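Local coordinates for synaptic vesicle glycoprotein 2C (Homo sapiens, PDB 5JLV), which is a synaptic vesicle membrane glycoprotein whose luminal domain serves as a neuronal receptor for botulinum neurotoxin A, at residues V75-T80 and N94-P99; D64-S69 and T86-V91. All coordinates share one frame; numbering follows the deposited sequence.

Interaction 1: V75-T80 and N94-P99; sequences VTSVNT and NTDFEP
With CG of Asp96 folded between its own backbone N and carbonyl carbon (chi1 66°), and OG of Ser77 turned the same way on its residue (chi1 55°), the carboxylate meets both the amide and the hydroxyl of Ser77. Asp96 OD2 takes the Ser77 N-H at 2.8 Å on its syn side, 19° out of the carboxylate plane. Asp96 OD1 accepts from Ser77 OG at 2.7 Å, also syn, so two bonds fix the rotation of the carboxylate. Lys101, hydrogen-bonded to Ser77 OG and touching Asp96, brings a positive charge that probably stabilises the pair. Residues 76-78 form, within this chain, the last strand of a short parallel sheet on one wall of a right-handed quadrilateral beta-helix; 94-99 runs beside it one coil later but pairs irregularly. Asp96 N reaches Val75 O only weakly, at 3.2 Å. A water bridges the two segments, donating to Val75 O at 2.7 Å and to Asn94 O at 2.9 Å. Towards the interior, Val75 CG2 lies 3.6 Å from Phe97 CZ, the two side chains crossing obliquely, and it also packs against the CB and CG2 of Thr95. Ser77 OG sits near the plane of the Phe97 ring at its edge, 3.5 Å from CE1, while Thr95 CB covers one face towards the rim. Phe72 and Phe82 make edge-to-face contacts with Phe97.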
ATOM      1  N   VAL C  75      13.555  16.809  21.833  1.00 30.87           N
ATOM      2  CA  VAL C  75      14.959  17.067  22.117  1.00 34.82           C
ATOM      3  C   VAL C  75      15.463  18.313  21.386  1.00 39.22           C
ATOM      4  O   VAL C  75      15.011  18.627  20.267  1.00 34.52           O
ATOM      5  CB  VAL C  75      15.876  15.836  21.856  1.00 43.39           C
ATOM      6  CG1 VAL C  75      15.203  14.539  22.299  1.00 37.40           C
ATOM      7  CG2 VAL C  75      16.300  15.746  20.410  1.00 43.52           C
ATOM      8  N   THR C  76      16.350  19.050  22.051  1.00 33.62           N
ATOM      9  CA  THR C  76      17.097  20.124  21.409  1.00 32.62           C
ATOM     10  C   THR C  76      18.582  19.790  21.469  1.00 39.77           C
ATOM     11  O   THR C  76      19.002  18.970  22.291  1.00 41.93           O
ATOM     12  CB  THR C  76      16.846  21.490  22.066  1.00 41.64           C
ATOM     13  OG1 THR C  76      17.185  21.419  23.453  1.00 46.29           O
ATOM     14  CG2 THR C  76      15.387  21.900  21.911  1.00 45.64           C
ATOM     15  N   SER C  77      19.368  20.417  20.597  1.00 36.88           N
ATOM     16  CA  SER C  77      20.793  20.095  20.474  1.00 36.75           C
ATOM     17  C   SER C  77      21.637  21.269  19.969  1.00 41.13           C
ATOM     18  O   SER C  77      21.270  21.955  19.013  1.00 39.05           O
ATOM     19  CB  SER C  77      20.995  18.867  19.584  1.00 35.73           C
ATOM     20  OG  SER C  77      20.393  19.041  18.309  1.00 36.47           O
ATOM     21  N   VAL C  78      22.766  21.495  20.631  1.00 37.61           N
ATOM     22  CA  VAL C  78      23.717  22.525  20.232  1.00 34.84           C
ATOM     23  C   VAL C  78      25.104  21.864  20.078  1.00 40.37           C
ATOM     24  O   VAL C  78      25.522  21.042  20.926  1.00 36.61           O
ATOM     25  CB  VAL C  78      23.746  23.693  21.253  1.00 58.96           C
ATOM     26  CG1 VAL C  78      24.636  24.836  20.765  1.00 63.08           C
ATOM     27  CG2 VAL C  78      22.331  24.207  21.513  1.00 56.13           C
ATOM     28  N   ASN C  79      25.782  22.179  18.978  1.00 33.24           N
ATOM     29  CA  ASN C  79      27.108  21.632  18.701  1.00 42.52           C
ATOM     30  C   ASN C  79      27.086  20.103  18.862  1.00 42.77           C
ATOM     31  O   ASN C  79      27.990  19.496  19.458  1.00 41.16           O
ATOM     32  CB  ASN C  79      28.177  22.298  19.602  1.00 30.68           C
ATOM     33  CG  ASN C  79      29.601  21.931  19.203  1.00 40.75           C
ATOM     34  OD1 ASN C  79      29.919  21.784  18.020  1.00 41.68           O
ATOM     35  ND2 ASN C  79      30.469  21.767  20.204  1.00 39.47           N
ATOM     36  N   THR C  80      26.029  19.500  18.327  1.00 32.21           N
ATOM     37  CA  THR C  80      25.806  18.074  18.454  1.00 31.29           C
ATOM     38  C   THR C  80      25.844  17.399  17.083  1.00 31.55           C
ATOM     39  O   THR C  80      25.209  17.859  16.131  1.00 33.66           O
ATOM     40  CB  THR C  80      24.485  17.788  19.188  1.00 32.81           C
ATOM     41  OG1 THR C  80      24.577  18.285  20.540  1.00 37.61           O
ATOM     42  CG2 THR C  80      24.196  16.305  19.218  1.00 30.87           C
ATOM     43  N   ASN C  94       9.434  15.602  17.075  1.00 31.41           N
ATOM     44  CA  ASN C  94       9.648  16.956  17.572  1.00 31.23           C
ATOM     45  C   ASN C  94      11.077  17.187  18.116  1.00 36.79           C
ATOM     46  O   ASN C  94      11.266  17.702  19.232  1.00 34.28           O
ATOM     47  CB  ASN C  94       8.584  17.326  18.616  1.00 39.95           C
ATOM     48  CG  ASN C  94       8.337  18.813  18.679  1.00 75.02           C
ATOM     49  OD1 ASN C  94       8.408  19.507  17.657  1.00 89.14           O
ATOM     50  ND2 ASN C  94       8.040  19.321  19.877  1.00 81.24           N
ATOM     51  N   THR C  95      12.071  16.790  17.319  1.00 29.29           N
ATOM     52  CA  THR C  95      13.463  17.133  17.584  1.00 31.53           C
ATOM     53  C   THR C  95      13.858  18.370  16.778  1.00 35.61           C
ATOM     54  O   THR C  95      13.105  18.820  15.900  1.00 32.36           O
ATOM     55  CB  THR C  95      14.423  15.980  17.230  1.00 32.21           C
ATOM     56  OG1 THR C  95      14.598  15.908  15.805  1.00 30.36           O
ATOM     57  CG2 THR C  95      13.895  14.645  17.759  1.00 32.12           C
ATOM     58  N   ASP C  96      15.028  18.927  17.074  1.00 28.84           N
ATOM     59  CA  ASP C  96      15.581  19.968  16.225  1.00 30.19           C
ATOM     60  C   ASP C  96      16.642  19.376  15.278  1.00 31.67           C
ATOM     61  O   ASP C  96      17.527  20.089  14.798  1.00 32.25           O
ATOM     62  CB  ASP C  96      16.135  21.132  17.064  1.00 36.41           C
ATOM     63  CG  ASP C  96      17.356  20.740  17.909  1.00 36.22           C
ATOM     64  OD1 ASP C  96      17.807  19.573  17.845  1.00 34.20           O
ATOM     65  OD2 ASP C  96      17.867  21.619  18.631  1.00 42.95           O
ATOM     66  N   PHE C  97      16.538  18.073  15.003  1.00 32.44           N
ATOM     67  CA  PHE C  97      17.561  17.376  14.191  1.00 33.17           C
ATOM     68  C   PHE C  97      17.463  17.682  12.694  1.00 41.61           C
ATOM     69  O   PHE C  97      16.928  16.888  11.925  1.00 45.98           O
ATOM     70  CB  PHE C  97      17.532  15.851  14.404  1.00 28.23           C
ATOM     71  CG  PHE C  97      17.998  15.399  15.771  1.00 28.42           C
ATOM     72  CD1 PHE C  97      18.557  16.290  16.680  1.00 32.65           C
ATOM     73  CD2 PHE C  97      17.909  14.053  16.131  1.00 32.07           C
ATOM     74  CE1 PHE C  97      18.997  15.853  17.925  1.00 37.20           C
ATOM     75  CE2 PHE C  97      18.345  13.617  17.377  1.00 30.33           C
ATOM     76  CZ  PHE C  97      18.887  14.513  18.267  1.00 32.28           C
ATOM     77  N   GLU C  98      18.005  18.819  12.291  1.00 35.90           N
ATOM     78  CA  GLU C  98      18.157  19.158  10.880  1.00 33.19           C
ATOM     79  C   GLU C  98      19.230  18.281  10.213  1.00 30.87           C
ATOM     80  O   GLU C  98      20.018  17.628  10.918  1.00 33.47           O
ATOM     81  CB  GLU C  98      18.530  20.634  10.748  1.00 34.68           C
ATOM     82  CG  GLU C  98      17.548  21.586  11.391  1.00 34.69           C
ATOM     83  CD  GLU C  98      16.204  21.597  10.701  1.00 54.36           C
ATOM     84  OE1 GLU C  98      16.117  21.173   9.524  1.00 55.27           O
ATOM     85  OE2 GLU C  98      15.223  22.040  11.341  1.00 64.78           O
ATOM     86  N   PRO C  99      19.275  18.268   8.855  1.00 30.82           N
ATOM     87  CA  PRO C  99      20.284  17.485   8.138  1.00 31.70           C
ATOM     88  C   PRO C  99      21.734  17.700   8.626  1.00 32.30           C
ATOM     89  O   PRO C  99      22.509  16.754   8.631  1.00 29.90           O
ATOM     90  CB  PRO C  99      20.124  17.952   6.683  1.00 27.12           C
ATOM     91  CG  PRO C  99      18.681  18.286   6.577  1.00 33.33           C
ATOM     92  CD  PRO C  99      18.302  18.878   7.919  1.00 32.37           C
TER
HETATM   93  O   HOH W   1      12.696  20.022  20.119  1.00 46.47           O

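Interaction 2: D64-S69 and T86-V91; sequences DSVFKS and TFIDTV
Val66, Phe67 and Lys68 pair in parallel with Thr86, Phe87 and Ile88, the short strand axes 4.8 Å apart at closest approach and only 7° from parallel, joined by four nearly straight backbone hydrogen bonds such as Phe67 N to Thr86 O at 2.8 Å. Phe67 and Phe87 point together to the buried face. Near-equal first torsions (chi1 -62° and -58°) send the two CG atoms off in the same direction, and the rings lie nearly parallel. Their overlap is slight, with the centroids 5.0 Å apart and one rim against the other, Phe67 CD1 at 3.3 Å from Phe87 CE2. Tyr47 stacks on Phe67 and Phe107 on Phe87, which continues the aromatic column in both directions, while Phe62 and Phe82 set their rings edge-to-face with Phe67 and Phe87 respectively. On the outer face, Val66 CG1 meets Ile88 CD1 at 4.0 Å, the two side chains crossing at a slant. The aliphatic part of Lys68 runs beside Ile88 before bending at chi3 and chi4, and its NZ forms a salt bridge with Glu46. Where the strands end, Ile88 O accepts two bonds, from Ser69 N at 2.9 Å and from Thr90 OG1 at 2.9 Å, the latter from above the carbonyl plane. Thr90 OG1 also bonds to Cys70 N, which ties the corner to the coil before. An N-linked glycan rests on Ile88 and Asp89, and the backbone oxygen of Asp89 binds a basic side chain of the partner protein chain. Equivalent residues superposed coil upon coil, with inward-facing aromatics stacked in a column, are characteristic of the right-handed quadrilateral beta-helix of pentapeptide-repeat-like proteins.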
ATOM      1  N   ASP C  64      30.355   6.372  14.823  1.00 36.98           N
ATOM      2  CA  ASP C  64      30.371   4.930  14.492  1.00 39.44           C
ATOM      3  C   ASP C  64      29.378   4.134  15.340  1.00 34.21           C
ATOM      4  O   ASP C  64      29.693   3.058  15.822  1.00 37.80           O
ATOM      5  CB  ASP C  64      31.783   4.323  14.644  1.00 44.45           C
ATOM      6  CG  ASP C  64      32.836   5.055  13.835  1.00 54.40           C
ATOM      7  OD1 ASP C  64      32.522   5.574  12.748  1.00 50.98           O
ATOM      8  OD2 ASP C  64      33.996   5.101  14.288  1.00 68.43           O
ATOM      9  N   SER C  65      28.188   4.685  15.528  1.00 31.75           N
ATOM     10  CA  SER C  65      27.223   4.102  16.431  1.00 36.44           C
ATOM     11  C   SER C  65      25.993   3.648  15.686  1.00 35.42           C
ATOM     12  O   SER C  65      25.706   4.132  14.586  1.00 38.66           O
ATOM     13  CB  SER C  65      26.850   5.100  17.530  1.00 40.94           C
ATOM     14  OG  SER C  65      27.949   5.302  18.404  1.00 49.09           O
ATOM     15  N   VAL C  66      25.283   2.694  16.277  1.00 33.03           N
ATOM     16  CA  VAL C  66      24.047   2.172  15.714  1.00 36.13           C
ATOM     17  C   VAL C  66      22.888   2.461  16.682  1.00 32.18           C
ATOM     18  O   VAL C  66      22.996   2.218  17.882  1.00 32.21           O
ATOM     19  CB  VAL C  66      24.152   0.658  15.412  1.00 39.41           C
ATOM     20  CG1 VAL C  66      22.808   0.098  14.931  1.00 34.22           C
ATOM     21  CG2 VAL C  66      25.237   0.400  14.372  1.00 40.57           C
ATOM     22  N   PHE C  67      21.807   3.020  16.158  1.00 28.73           N
ATOM     23  CA  PHE C  67      20.596   3.237  16.944  1.00 30.34           C
ATOM     24  C   PHE C  67      19.478   2.387  16.351  1.00 31.57           C
ATOM     25  O   PHE C  67      19.033   2.638  15.221  1.00 32.71           O
ATOM     26  CB  PHE C  67      20.195   4.725  16.948  1.00 28.40           C
ATOM     27  CG  PHE C  67      21.221   5.635  17.567  1.00 30.69           C
ATOM     28  CD1 PHE C  67      22.325   6.071  16.832  1.00 29.55           C
ATOM     29  CD2 PHE C  67      21.072   6.084  18.880  1.00 32.15           C
ATOM     30  CE1 PHE C  67      23.271   6.915  17.400  1.00 35.86           C
ATOM     31  CE2 PHE C  67      22.021   6.921  19.460  1.00 33.27           C
ATOM     32  CZ  PHE C  67      23.120   7.342  18.715  1.00 33.58           C
ATOM     33  N   LYS C  68      19.048   1.370  17.103  1.00 29.04           N
ATOM     34  CA  LYS C  68      17.942   0.489  16.681  1.00 31.43           C
ATOM     35  C   LYS C  68      16.671   0.691  17.526  1.00 33.54           C
ATOM     36  O   LYS C  68      16.710   0.561  18.749  1.00 30.16           O
ATOM     37  CB  LYS C  68      18.366  -0.988  16.728  1.00 32.98           C
ATOM     38  CG  LYS C  68      17.443  -1.905  15.926  1.00 50.79           C
ATOM     39  CD  LYS C  68      17.778  -3.388  16.097  1.00 65.48           C
ATOM     40  CE  LYS C  68      18.781  -3.881  15.056  1.00 67.53           C
ATOM     41  NZ  LYS C  68      20.133  -3.262  15.210  1.00 66.87           N
ATOM     42  N   SER C  69      15.549   0.985  16.855  1.00 27.00           N
ATOM     43  CA  SER C  69      14.242   1.157  17.518  1.00 33.69           C
ATOM     44  C   SER C  69      14.307   2.174  18.642  1.00 30.42           C
ATOM     45  O   SER C  69      13.703   1.979  19.693  1.00 29.98           O
ATOM     46  CB  SER C  69      13.705  -0.177  18.057  1.00 35.81           C
ATOM     47  OG  SER C  69      13.652  -1.126  17.027  1.00 40.17           O
ATOM     48  N   THR C  86      24.413   4.749  12.053  1.00 33.56           N
ATOM     49  CA  THR C  86      23.284   4.122  11.387  1.00 33.21           C
ATOM     50  C   THR C  86      22.048   4.151  12.291  1.00 34.07           C
ATOM     51  O   THR C  86      22.109   3.781  13.475  1.00 29.74           O
ATOM     52  CB  THR C  86      23.614   2.681  10.973  1.00 33.35           C
ATOM     53  OG1 THR C  86      24.809   2.691  10.192  1.00 35.57           O
ATOM     54  CG2 THR C  86      22.478   2.078  10.150  1.00 32.29           C
ATOM     55  N   PHE C  87      20.937   4.617  11.736  1.00 26.05           N
ATOM     56  CA  PHE C  87      19.677   4.645  12.466  1.00 25.46           C
ATOM     57  C   PHE C  87      18.698   3.698  11.794  1.00 31.29           C
ATOM     58  O   PHE C  87      18.459   3.797  10.577  1.00 27.13           O
ATOM     59  CB  PHE C  87      19.099   6.054  12.477  1.00 24.58           C
ATOM     60  CG  PHE C  87      20.010   7.075  13.071  1.00 25.02           C
ATOM     61  CD1 PHE C  87      20.940   7.740  12.278  1.00 21.97           C
ATOM     62  CD2 PHE C  87      19.927   7.391  14.422  1.00 31.32           C
ATOM     63  CE1 PHE C  87      21.779   8.696  12.824  1.00 32.18           C
ATOM     64  CE2 PHE C  87      20.769   8.340  14.984  1.00 29.70           C
ATOM     65  CZ  PHE C  87      21.698   8.993  14.181  1.00 30.02           C
ATOM     66  N   ILE C  88      18.147   2.786  12.594  1.00 27.32           N
ATOM     67  CA  ILE C  88      17.251   1.728  12.117  1.00 25.98           C
ATOM     68  C   ILE C  88      15.936   1.777  12.893  1.00 25.69           C
ATOM     69  O   ILE C  88      15.952   1.796  14.122  1.00 30.64           O
ATOM     70  CB  ILE C  88      17.886   0.329  12.307  1.00 27.95           C
ATOM     71  CG1 ILE C  88      19.157   0.189  11.445  1.00 30.34           C
ATOM     72  CG2 ILE C  88      16.881  -0.785  11.977  1.00 30.70           C
ATOM     73  CD1 ILE C  88      20.171  -0.784  12.005  1.00 32.19           C
ATOM     74  N   ASP C  89      14.807   1.773  12.177  1.00 20.89           N
ATOM     75  CA  ASP C  89      13.469   1.749  12.806  1.00 23.88           C
ATOM     76  C   ASP C  89      13.337   2.781  13.952  1.00 26.51           C
ATOM     77  O   ASP C  89      12.756   2.493  15.005  1.00 31.35           O
ATOM     78  CB  ASP C  89      13.139   0.343  13.352  1.00 31.98           C
ATOM     79  CG  ASP C  89      13.128  -0.748  12.270  1.00 46.66           C
ATOM     80  OD1 ASP C  89      13.237  -0.454  11.051  1.00 39.84           O
ATOM     81  OD2 ASP C  89      12.996  -1.926  12.654  1.00 58.12           O
ATOM     82  N   THR C  90      13.911   3.960  13.752  1.00 26.52           N
ATOM     83  CA  THR C  90      14.025   4.945  14.819  1.00 26.49           C
ATOM     84  C   THR C  90      13.088   6.107  14.519  1.00 28.79           C
ATOM     85  O   THR C  90      12.841   6.440  13.350  1.00 29.26           O
ATOM     86  CB  THR C  90      15.499   5.382  15.011  1.00 31.47           C
ATOM     87  OG1 THR C  90      16.230   4.311  15.612  1.00 25.98           O
ATOM     88  CG2 THR C  90      15.637   6.644  15.895  1.00 30.89           C
ATOM     89  N   VAL C  91      12.526   6.685  15.575  1.00 28.96           N
ATOM     90  CA  VAL C  91      11.555   7.767  15.444  1.00 27.22           C
ATOM     91  C   VAL C  91      12.151   9.058  15.988  1.00 31.72           C
ATOM     92  O   VAL C  91      12.714   9.083  17.095  1.00 30.83           O
ATOM     93  CB  VAL C  91      10.253   7.431  16.186  1.00 34.87           C
ATOM     94  CG1 VAL C  91       9.281   8.611  16.157  1.00 32.37           C
ATOM     95  CG2 VAL C  91       9.624   6.175  15.588  1.00 31.58           C
TER

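How the interactions relate
The four segments alternate along the chain, in the order 64-69, 75-80, 86-91, 94-99, and in each interaction the paired segments lie about one coil apart, so that both join successive coils of the beta-helix. Their centres lie about 16 Å apart, on opposite sides of the chain's centre, and they belong to different walls: interaction 2 lies in the large mixed sheet, interaction 1 at the edge of the short parallel sheet that ends, within this chain, at 76-78. Successive coils are therefore held together on more than one wall. Phe82, whose ring meets both Phe87 and Phe97, connects the two through the interior. The partner chain and the glycan near Asp89 lie at interaction 2; no other protein chain of the assembly touches interaction 1.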